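Local coordinates for designed Anbu Protein (Synthetic construct, PDB 5LOY) that probably acts as an N-terminal-nucleophile hydrolase of the proteasome family, being a consensus-designed ancestral beta subunit that builds a helical assembly, at residues A[151-154]-A[155-159]; A[143-146]-A[147-151]; A[163-166]-A[167-170]; A[210-214]-A[215-219]. All blocks are in the same frame, centred on the assembly; numbering follows the deposited sequence.

In the fold
Contacts 2, 1 and 3 follow one another along the chain: strand 143-147, which pairs with strand 2-8, runs through a loop into helix 153-159 and then into helix 166-183. Contacts 1 and 2 share Tyr151 and touch, with Asp157 OD1 3.3 Å from Phe143 CZ, their centres about 10 Å apart. Contact 3 touches contact 1 where Thr164 OG1 approaches Val159 O. Contact 4 caps helix 214-232, its centre about 19 Å from that of contact 3. All four reach the second subunit. Contact 2 reaches the chain's N-terminus, for Glu148 hydrogen-bonds through its backbone to Thr1, the position of the nucleophile in relatives of this clan.

Contact 1: residues A[151-154]-A[155-159]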
loop_
_atom_site.group_PDB
_atom_site.type_symbol
_atom_site.label_atom_id
_atom_site.label_comp_id
_atom_site.label_asym_id
_atom_site.label_seq_id
_atom_site.Cartn_x
_atom_site.Cartn_y
_atom_site.Cartn_z
ATOM N N TYR A 151 -1.090 0.329 2.229
ATOM C CA TYR A 151 -1.204 -1.084 2.602
ATOM C C TYR A 151 -2.629 -1.457 2.987
ATOM O O TYR A 151 -3.071 -2.564 2.722
ATOM C CB TYR A 151 -0.277 -1.431 3.776
ATOM C CG TYR A 151 1.172 -0.988 3.601
ATOM C CD1 TYR A 151 2.096 -1.781 2.943
ATOM C CD2 TYR A 151 1.613 0.226 4.119
ATOM C CE1 TYR A 151 3.419 -1.362 2.801
ATOM C CE2 TYR A 151 2.928 0.640 3.986
ATOM C CZ TYR A 151 3.827 -0.147 3.332
ATOM O OH TYR A 151 5.145 0.288 3.244
ATOM N N GLY A 152 -3.336 -0.513 3.602
ATOM C CA GLY A 152 -4.645 -0.761 4.173
ATOM C C GLY A 152 -5.804 -0.309 3.324
ATOM O O GLY A 152 -6.963 -0.599 3.659
ATOM N N LYS A 153 -5.515 0.362 2.207
ATOM C CA LYS A 153 -6.572 0.856 1.341
ATOM C C LYS A 153 -7.385 -0.250 0.623
ATOM O O LYS A 153 -8.597 -0.120 0.496
ATOM C CB LYS A 153 -6.019 1.838 0.321
ATOM C CG LYS A 153 -7.076 2.578 -0.494
ATOM C CD LYS A 153 -6.400 3.585 -1.427
ATOM C CE LYS A 153 -7.357 4.619 -2.050
ATOM N NZ LYS A 153 -8.000 4.118 -3.294
ATOM N N PRO A 154 -6.729 -1.306 0.117
ATOM C CA PRO A 154 -7.476 -2.276 -0.689
ATOM C C PRO A 154 -8.669 -2.917 0.003
ATOM O O PRO A 154 -9.730 -3.022 -0.579
ATOM C CB PRO A 154 -6.427 -3.316 -1.026
ATOM C CG PRO A 154 -5.167 -2.514 -1.108
ATOM C CD PRO A 154 -5.277 -1.545 0.033
ATOM N N ILE A 155 -8.521 -3.290 1.263
ATOM C CA ILE A 155 -9.634 -3.904 1.972
ATOM C C ILE A 155 -10.780 -2.916 2.190
ATOM O O ILE A 155 -11.944 -3.292 2.112
ATOM C CB ILE A 155 -9.175 -4.584 3.293
ATOM C CG1 ILE A 155 -10.311 -5.429 3.877
ATOM C CG2 ILE A 155 -8.701 -3.583 4.326
ATOM C CD1 ILE A 155 -10.693 -6.586 2.983
ATOM N N LEU A 156 -10.450 -1.664 2.483
ATOM C CA LEU A 156 -11.469 -0.613 2.631
ATOM C C LEU A 156 -12.184 -0.382 1.309
ATOM O O LEU A 156 -13.397 -0.224 1.289
ATOM C CB LEU A 156 -10.844 0.700 3.129
ATOM C CG LEU A 156 -10.299 0.604 4.552
ATOM C CD1 LEU A 156 -9.259 1.667 4.874
ATOM C CD2 LEU A 156 -11.427 0.677 5.552
ATOM N N ASP A 157 -11.458 -0.357 0.197
ATOM C CA ASP A 157 -12.128 -0.236 -1.111
ATOM C C ASP A 157 -13.071 -1.423 -1.395
ATOM O O ASP A 157 -14.103 -1.249 -1.995
ATOM C CB ASP A 157 -11.120 -0.106 -2.270
ATOM C CG ASP A 157 -10.527 1.313 -2.415
ATOM O OD1 ASP A 157 -11.196 2.309 -2.034
ATOM O OD2 ASP A 157 -9.372 1.425 -2.921
ATOM N N ARG A 158 -12.694 -2.626 -0.985
ATOM C CA ARG A 158 -13.499 -3.807 -1.287
ATOM C C ARG A 158 -14.790 -3.832 -0.508
ATOM O O ARG A 158 -15.795 -4.258 -1.034
ATOM C CB ARG A 158 -12.740 -5.108 -0.987
ATOM C CG ARG A 158 -11.664 -5.476 -2.008
ATOM C CD ARG A 158 -10.893 -6.730 -1.575
ATOM N NE ARG A 158 -9.698 -6.984 -2.372
ATOM C CZ ARG A 158 -9.685 -7.608 -3.548
ATOM N NH1 ARG A 158 -10.821 -8.056 -4.098
ATOM N NH2 ARG A 158 -8.519 -7.791 -4.172
ATOM N N VAL A 159 -14.762 -3.372 0.732
ATOM C CA VAL A 159 -15.874 -3.585 1.659
ATOM C C VAL A 159 -16.783 -2.360 1.892
ATOM O O VAL A 159 -18.007 -2.498 1.905
ATOM C CB VAL A 159 -15.329 -4.092 3.012
ATOM C CG1 VAL A 159 -16.433 -4.220 4.034
ATOM C CG2 VAL A 159 -14.658 -5.434 2.824
HETATM O O HOH W 1 -5.688 -3.436 2.723
#
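The carboxylate of Asp157 is met at OD2 by Lys153 NZ, 3.0 Å away on the syn lone pair, while the guanidinium of Arg158 stands oblique to the carbonyl oxygen of Pro154. Both pairs lie one turn apart in the first turns of helix 153-159, the short helix that follows strand 143-147 in this proteasome-type subunit. Lys153 leaves the backbone with CG anti to its N (chi1 -171°), and a bend at chi4 brings its amine across the carboxylate. This salt bridge lies at the subunit interface: Ser183 of the second subunit gives Asp157 OD2 a hydrogen bond from its hydroxyl and takes one from Lys153 NZ on its carbonyl. Arg158 reaches outward as well, to Asp178 and Ser179 of the second subunit, and its CG lies 3.4 Å from Pro154 O. The backbone holds the turn: Asp157 N binds Lys153 O at 2.9 Å and Arg158 N binds Pro154 O at 3.0 Å. Leu156 turns to the inner side, where its CD1 packs 3.4 Å from Gly152 O. Two residues earlier a water stands in for the direct i to i+4 bond, donating to Tyr151 O at 2.8 Å and accepting from Ile155 N at 3.2 Å.

Contact 2: residues A[143-146]-A[147-151]; sequences FFQI and GETKY
With chi1 at -51°, Gln145 carries its CG beside the backbone N and extends past it toward Thr149, whose own chi1 of 64° turns the methyl CG2, and not the hydroxyl, back to the end of the strand. Thr149 CG2 settles 3.5 Å from Gln145 CB and 3.4 Å from Ile146 C, filling the inside of the bend where strand 143-147 gives way to the loop before helix 153-159. Gly147, with a positive phi, makes the change of direction. Farther out, the Gln145 amide crosses over Thr149: NE2 gives a weak hydrogen bond to Thr149 O at 3.0 Å, well off linear at 126°, and OE1 lies in the plane of the Phe143 ring at its edge, 4.0 Å from CE1. The firmer partner of NE2 is the Tyr2 hydroxyl on strand 2-8, the neighbour to which Phe144 and Ile146 are bound through their backbones. Ile146 points the other way, onto Leu127 and Ile113 of the second sheet. Within the bend the contact is thus largely carbon packing round one methyl; the amide, NE2 facing two oxygens and OE1 an aromatic edge and Lys153 CB, is probably fixed in its flip by these neighbours.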
loop_
_atom_site.group_PDB
_atom_site.type_symbol
_atom_site.label_atom_id
_atom_site.label_comp_id
_atom_site.label_asym_id
_atom_site.label_seq_id
_atom_site.Cartn_x
_atom_site.Cartn_y
_atom_site.Cartn_z
ATOM N N PHE A 143 -14.613 7.118 2.813
ATOM C CA PHE A 143 -13.589 7.086 3.843
ATOM C C PHE A 143 -12.350 7.901 3.475
ATOM O O PHE A 143 -12.098 8.161 2.303
ATOM C CB PHE A 143 -13.216 5.631 4.172
ATOM C CG PHE A 143 -12.461 4.919 3.074
ATOM C CD1 PHE A 143 -11.077 4.993 3.003
ATOM C CD2 PHE A 143 -13.142 4.159 2.118
ATOM C CE1 PHE A 143 -10.365 4.348 1.979
ATOM C CE2 PHE A 143 -12.455 3.516 1.106
ATOM C CZ PHE A 143 -11.061 3.613 1.029
ATOM N N PHE A 144 -11.573 8.262 4.503
ATOM C CA PHE A 144 -10.284 8.925 4.347
ATOM C C PHE A 144 -9.228 8.239 5.194
ATOM O O PHE A 144 -9.530 7.609 6.204
ATOM C CB PHE A 144 -10.354 10.376 4.797
ATOM C CG PHE A 144 -11.199 11.269 3.917
ATOM C CD1 PHE A 144 -11.035 11.298 2.536
ATOM C CD2 PHE A 144 -12.093 12.157 4.496
ATOM C CE1 PHE A 144 -11.797 12.145 1.752
ATOM C CE2 PHE A 144 -12.838 13.010 3.724
ATOM C CZ PHE A 144 -12.702 12.994 2.341
ATOM N N GLN A 145 -7.975 8.401 4.786
ATOM C CA GLN A 145 -6.835 7.814 5.496
ATOM C C GLN A 145 -5.712 8.815 5.511
ATOM O O GLN A 145 -5.512 9.526 4.521
ATOM C CB GLN A 145 -6.280 6.603 4.737
ATOM C CG GLN A 145 -7.260 5.518 4.301
ATOM C CD GLN A 145 -6.568 4.527 3.381
ATOM O OE1 GLN A 145 -6.395 4.784 2.196
ATOM N NE2 GLN A 145 -6.147 3.388 3.943
ATOM N N ILE A 146 -4.940 8.828 6.587
ATOM C CA ILE A 146 -3.720 9.643 6.647
ATOM C C ILE A 146 -2.606 8.808 7.276
ATOM O O ILE A 146 -2.894 7.817 7.967
ATOM C CB ILE A 146 -3.921 10.943 7.447
ATOM C CG1 ILE A 146 -4.376 10.663 8.872
ATOM C CG2 ILE A 146 -4.948 11.845 6.766
ATOM C CD1 ILE A 146 -4.672 11.916 9.670
ATOM N N GLY A 147 -1.349 9.204 7.040
ATOM C CA GLY A 147 -0.177 8.446 7.522
ATOM C C GLY A 147 0.356 7.533 6.449
ATOM O O GLY A 147 0.395 7.921 5.299
ATOM N N GLU A 148 0.729 6.306 6.817
ATOM C CA GLU A 148 1.011 5.233 5.835
ATOM C C GLU A 148 -0.278 4.512 5.497
ATOM O O GLU A 148 -0.754 3.693 6.275
ATOM C CB GLU A 148 1.975 4.201 6.408
ATOM C CG GLU A 148 3.439 4.614 6.356
ATOM C CD GLU A 148 3.978 4.861 4.946
ATOM O OE1 GLU A 148 3.560 4.179 3.976
ATOM O OE2 GLU A 148 4.843 5.755 4.804
ATOM N N THR A 149 -0.826 4.789 4.326
ATOM C CA THR A 149 -2.211 4.435 4.002
ATOM C C THR A 149 -2.405 3.328 2.929
ATOM O O THR A 149 -3.463 2.738 2.836
ATOM C CB THR A 149 -2.918 5.695 3.478
ATOM O OG1 THR A 149 -2.300 6.108 2.252
ATOM C CG2 THR A 149 -2.786 6.845 4.468
ATOM N N LYS A 150 -1.397 3.080 2.117
ATOM C CA LYS A 150 -1.596 2.289 0.929
ATOM C C LYS A 150 -1.742 0.817 1.195
ATOM O O LYS A 150 -2.499 0.151 0.510
ATOM C CB LYS A 150 -0.458 2.529 -0.044
ATOM C CG LYS A 150 -0.481 3.939 -0.573
ATOM C CD LYS A 150 0.736 4.244 -1.396
ATOM C CE LYS A 150 0.656 5.660 -1.944
ATOM N NZ LYS A 150 1.809 5.929 -2.833
ATOM N N TYR A 151 -1.090 0.329 2.229
ATOM C CA TYR A 151 -1.204 -1.084 2.602
ATOM C C TYR A 151 -2.629 -1.457 2.987
ATOM O O TYR A 151 -3.071 -2.564 2.722
ATOM C CB TYR A 151 -0.277 -1.431 3.776
ATOM C CG TYR A 151 1.172 -0.988 3.601
ATOM C CD1 TYR A 151 2.096 -1.781 2.943
ATOM C CD2 TYR A 151 1.613 0.226 4.119
ATOM C CE1 TYR A 151 3.419 -1.362 2.801
ATOM C CE2 TYR A 151 2.928 0.640 3.986
ATOM C CZ TYR A 151 3.827 -0.147 3.332
ATOM O OH TYR A 151 5.145 0.288 3.244
#

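Contact 3: residues A[163-166]-A[167-170]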
loop_
_atom_site.group_PDB
_atom_site.type_symbol
_atom_site.label_atom_id
_atom_site.label_comp_id
_atom_site.label_asym_id
_atom_site.label_seq_id
_atom_site.Cartn_x
_atom_site.Cartn_y
_atom_site.Cartn_z
ATOM N N ASP A 163 -23.958 1.717 2.810
ATOM C CA ASP A 163 -24.879 0.778 3.434
ATOM C C ASP A 163 -24.218 -0.151 4.468
ATOM O O ASP A 163 -24.887 -0.866 5.168
ATOM C CB ASP A 163 -25.564 -0.054 2.346
ATOM C CG ASP A 163 -26.977 -0.458 2.729
ATOM O OD1 ASP A 163 -27.734 0.387 3.271
ATOM O OD2 ASP A 163 -27.344 -1.630 2.490
ATOM N N THR A 164 -22.899 -0.136 4.561
ATOM C CA THR A 164 -22.187 -1.013 5.480
ATOM C C THR A 164 -22.569 -0.715 6.929
ATOM O O THR A 164 -22.758 0.445 7.296
ATOM C CB THR A 164 -20.668 -0.848 5.312
ATOM O OG1 THR A 164 -20.296 -1.149 3.956
ATOM C CG2 THR A 164 -19.911 -1.760 6.256
ATOM N N SER A 165 -22.673 -1.753 7.749
ATOM C CA SER A 165 -23.073 -1.578 9.168
ATOM C C SER A 165 -21.896 -1.070 9.992
ATOM O O SER A 165 -20.748 -1.227 9.585
ATOM C CB SER A 165 -23.564 -2.894 9.767
ATOM O OG SER A 165 -22.467 -3.788 9.959
ATOM N N LEU A 166 -22.176 -0.457 11.135
ATOM C CA LEU A 166 -21.102 0.027 12.008
ATOM C C LEU A 166 -20.189 -1.101 12.436
ATOM O O LEU A 166 -18.974 -0.933 12.444
ATOM C CB LEU A 166 -21.663 0.703 13.249
ATOM C CG LEU A 166 -22.384 2.032 13.017
ATOM C CD1 LEU A 166 -22.947 2.530 14.327
ATOM C CD2 LEU A 166 -21.443 3.070 12.404
ATOM N N GLU A 167 -20.772 -2.257 12.749
ATOM C CA GLU A 167 -19.988 -3.422 13.151
ATOM C C GLU A 167 -18.988 -3.821 12.047
ATOM O O GLU A 167 -17.796 -3.971 12.311
ATOM C CB GLU A 167 -20.882 -4.626 13.498
ATOM C CG GLU A 167 -21.978 -4.350 14.530
ATOM C CD GLU A 167 -23.304 -3.875 13.898
ATOM O OE1 GLU A 167 -24.109 -4.739 13.461
ATOM O OE2 GLU A 167 -23.541 -2.642 13.821
ATOM N N ASP A 168 -19.465 -3.959 10.816
ATOM C CA ASP A 168 -18.576 -4.358 9.725
ATOM C C ASP A 168 -17.516 -3.316 9.410
ATOM O O ASP A 168 -16.393 -3.665 9.059
ATOM C CB ASP A 168 -19.362 -4.692 8.443
ATOM C CG ASP A 168 -20.096 -6.017 8.528
ATOM O OD1 ASP A 168 -19.785 -6.825 9.435
ATOM O OD2 ASP A 168 -20.994 -6.253 7.689
ATOM N N ALA A 169 -17.870 -2.038 9.493
ATOM C CA ALA A 169 -16.898 -0.970 9.211
ATOM C C ALA A 169 -15.786 -0.976 10.236
ATOM O O ALA A 169 -14.620 -0.774 9.872
ATOM C CB ALA A 169 -17.569 0.384 9.183
ATOM N N ALA A 170 -16.126 -1.243 11.496
ATOM C CA ALA A 170 -15.093 -1.398 12.520
ATOM C C ALA A 170 -14.196 -2.616 12.270
ATOM O O ALA A 170 -12.951 -2.509 12.374
ATOM C CB ALA A 170 -15.697 -1.455 13.893
HETATM O O HOH W 2 -22.666 -4.553 6.555
HETATM O O HOH W 3 -23.014 -6.074 10.614
#
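Ser165 OG accepts the backbone N-H of Asp168 at 3.1 Å, nearly straight at 168°, which makes Ser165 the N-cap of helix 166-183, one of the helices packed on the sheet that holds strands 2-8 and 11-21 of this proteasome-type fold. The hydroxyl sits between the backbone N and the carbonyl carbon (chi1 72°), the rotation that lays it over the open helix end. The return link of a capping box is not direct here: water 2 accepts from Ser165 N at 3.0 Å and donates to Asp168 OD2 at 2.6 Å, tying the side chain at the third helical position back to the cap residue. The carbonyls are used as well. Ser165 O takes the N-H of Ala169 at 3.0 Å, and Leu166 O that of Ala170, also at 3.0 Å. Of the first-turn donors, Leu166 N is taken by the carboxylate of Glu10. Just ahead of the cap, Thr164 OG1 accepts from Thr161 N and makes a weak bond with Val159 O, which closes the loop from the preceding helix. Leu166 and Ala169 turn inward, against Leu8 and Val13. The other branch of Thr164 is apolar: its CG2 lies across the base of Asp168, 3.7 Å from CB and 3.8 Å from Ala169 N.

Contact 4: residues A[210-214]-A[215-219]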
loop_
_atom_site.group_PDB
_atom_site.type_symbol
_atom_site.label_atom_id
_atom_site.label_comp_id
_atom_site.label_asym_id
_atom_site.label_seq_id
_atom_site.Cartn_x
_atom_site.Cartn_y
_atom_site.Cartn_z
ATOM N N ASP A 210 -4.767 -2.909 22.900
ATOM C CA ASP A 210 -3.330 -3.164 23.069
ATOM C C ASP A 210 -2.907 -4.563 22.605
ATOM O O ASP A 210 -3.727 -5.362 22.163
ATOM C CB ASP A 210 -2.885 -2.885 24.516
ATOM C CG ASP A 210 -3.476 -3.860 25.535
ATOM O OD1 ASP A 210 -3.909 -4.973 25.154
ATOM O OD2 ASP A 210 -3.488 -3.515 26.747
ATOM N N GLU A 211 -1.618 -4.859 22.700
ATOM C CA GLU A 211 -1.081 -6.151 22.222
ATOM C C GLU A 211 -1.718 -7.393 22.867
ATOM O O GLU A 211 -1.661 -8.463 22.309
ATOM C CB GLU A 211 0.452 -6.206 22.391
ATOM C CG GLU A 211 0.964 -6.469 23.804
ATOM C CD GLU A 211 2.491 -6.317 23.928
ATOM O OE1 GLU A 211 3.169 -6.127 22.892
ATOM O OE2 GLU A 211 3.025 -6.410 25.064
ATOM N N ASP A 212 -2.317 -7.246 24.040
ATOM C CA ASP A 212 -2.963 -8.361 24.735
ATOM C C ASP A 212 -4.461 -8.489 24.470
ATOM O O ASP A 212 -5.084 -9.415 24.971
ATOM C CB ASP A 212 -2.766 -8.204 26.242
ATOM C CG ASP A 212 -1.301 -8.322 26.665
ATOM O OD1 ASP A 212 -0.561 -9.145 26.065
ATOM O OD2 ASP A 212 -0.900 -7.591 27.597
ATOM N N ASP A 213 -5.048 -7.595 23.672
ATOM C CA ASP A 213 -6.494 -7.589 23.510
ATOM C C ASP A 213 -7.013 -8.902 22.925
ATOM O O ASP A 213 -6.668 -9.244 21.801
ATOM C CB ASP A 213 -6.948 -6.447 22.616
ATOM C CG ASP A 213 -8.452 -6.311 22.599
ATOM O OD1 ASP A 213 -9.032 -6.178 23.689
ATOM O OD2 ASP A 213 -9.061 -6.352 21.506
ATOM N N PRO A 214 -7.861 -9.630 23.674
ATOM C CA PRO A 214 -8.358 -10.919 23.176
ATOM C C PRO A 214 -9.102 -10.814 21.859
ATOM O O PRO A 214 -8.873 -11.617 20.981
ATOM C CB PRO A 214 -9.297 -11.392 24.288
ATOM C CG PRO A 214 -8.746 -10.764 25.526
ATOM C CD PRO A 214 -8.265 -9.401 25.077
ATOM N N TYR A 215 -9.971 -9.826 21.705
ATOM C CA TYR A 215 -10.743 -9.731 20.481
ATOM C C TYR A 215 -9.829 -9.517 19.265
ATOM O O TYR A 215 -9.971 -10.226 18.243
ATOM C CB TYR A 215 -11.793 -8.630 20.534
ATOM C CG TYR A 215 -12.497 -8.445 19.200
ATOM C CD1 TYR A 215 -13.387 -9.392 18.719
ATOM C CD2 TYR A 215 -12.251 -7.341 18.417
ATOM C CE1 TYR A 215 -14.016 -9.229 17.504
ATOM C CE2 TYR A 215 -12.883 -7.154 17.205
ATOM C CZ TYR A 215 -13.761 -8.096 16.745
ATOM O OH TYR A 215 -14.365 -7.886 15.509
ATOM N N PHE A 216 -8.898 -8.561 19.362
ATOM C CA PHE A 216 -8.059 -8.244 18.209
ATOM C C PHE A 216 -7.166 -9.440 17.862
ATOM O O PHE A 216 -6.948 -9.704 16.692
ATOM C CB PHE A 216 -7.252 -6.956 18.424
ATOM C CG PHE A 216 -6.591 -6.414 17.159
ATOM C CD1 PHE A 216 -7.269 -6.323 15.957
ATOM C CD2 PHE A 216 -5.288 -5.979 17.196
ATOM C CE1 PHE A 216 -6.654 -5.804 14.811
ATOM C CE2 PHE A 216 -4.668 -5.464 16.063
ATOM C CZ PHE A 216 -5.343 -5.386 14.863
ATOM N N ARG A 217 -6.713 -10.185 18.866
ATOM C CA ARG A 217 -6.002 -11.444 18.618
ATOM C C ARG A 217 -6.840 -12.477 17.891
ATOM O O ARG A 217 -6.358 -13.098 16.964
ATOM C CB ARG A 217 -5.549 -12.088 19.906
ATOM C CG ARG A 217 -4.198 -11.620 20.387
ATOM C CD ARG A 217 -3.660 -12.561 21.470
ATOM N NE ARG A 217 -2.519 -11.933 22.114
ATOM C CZ ARG A 217 -1.977 -12.332 23.253
ATOM N NH1 ARG A 217 -2.475 -13.372 23.921
ATOM N NH2 ARG A 217 -0.934 -11.668 23.739
ATOM N N MET A 218 -8.089 -12.655 18.315
ATOM C CA MET A 218 -8.990 -13.576 17.655
ATOM C C MET A 218 -9.219 -13.160 16.216
ATOM O O MET A 218 -9.237 -13.988 15.325
ATOM C CB MET A 218 -10.336 -13.657 18.360
ATOM C CG MET A 218 -10.949 -15.047 18.350
ATOM S SD MET A 218 -12.480 -15.266 19.322
ATOM C CE MET A 218 -13.352 -13.681 19.324
ATOM N N LEU A 219 -9.419 -11.874 15.997
ATOM C CA LEU A 219 -9.729 -11.379 14.676
ATOM C C LEU A 219 -8.565 -11.659 13.737
ATOM O O LEU A 219 -8.752 -12.184 12.635
ATOM C CB LEU A 219 -10.027 -9.887 14.732
ATOM C CG LEU A 219 -10.603 -9.191 13.510
ATOM C CD1 LEU A 219 -12.000 -9.730 13.258
ATOM C CD2 LEU A 219 -10.682 -7.684 13.712
#
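Arg217 can be traced from its CB, set 3.5 Å from Pro214 O, back along the loop that precedes helix 214-232. CG passes Asp213 O, and the extended chain then carries NE to 3.6 Å from Glu211 O. The guanidinium comes last, with Asp212 CA over one of its faces and NH2 forming a long salt bridge, 3.5 Å, to Asp212 OD1. The two side chains lie side by side and point the same way, but carboxylate and guanidinium planes stand 87° apart, so a two-pronged pairing is not made. The loop itself is a type I turn, Asp213 N to Asp210 O, reinforced by an Asx turn in which Asp210 OD1 accepts from Asp212 N. It ends in Asp213, the N-cap: with CG anti to the backbone N (chi1 -172°), its OD2 takes Phe216 N at 3.1 Å from above the carboxylate plane, and Asp213 O takes Arg217 N, also at 3.1 Å. Phe216 then drops onto Leu174 and Met181 of helix 166-183, and Tyr215 OH binds Pro235 O of the second subunit. Since Asp213 OD2 also forms a salt bridge with Arg207, the cap probably stays charged, whereas the lengthy Asp212-Arg217 pair probably holds the loop only lightly.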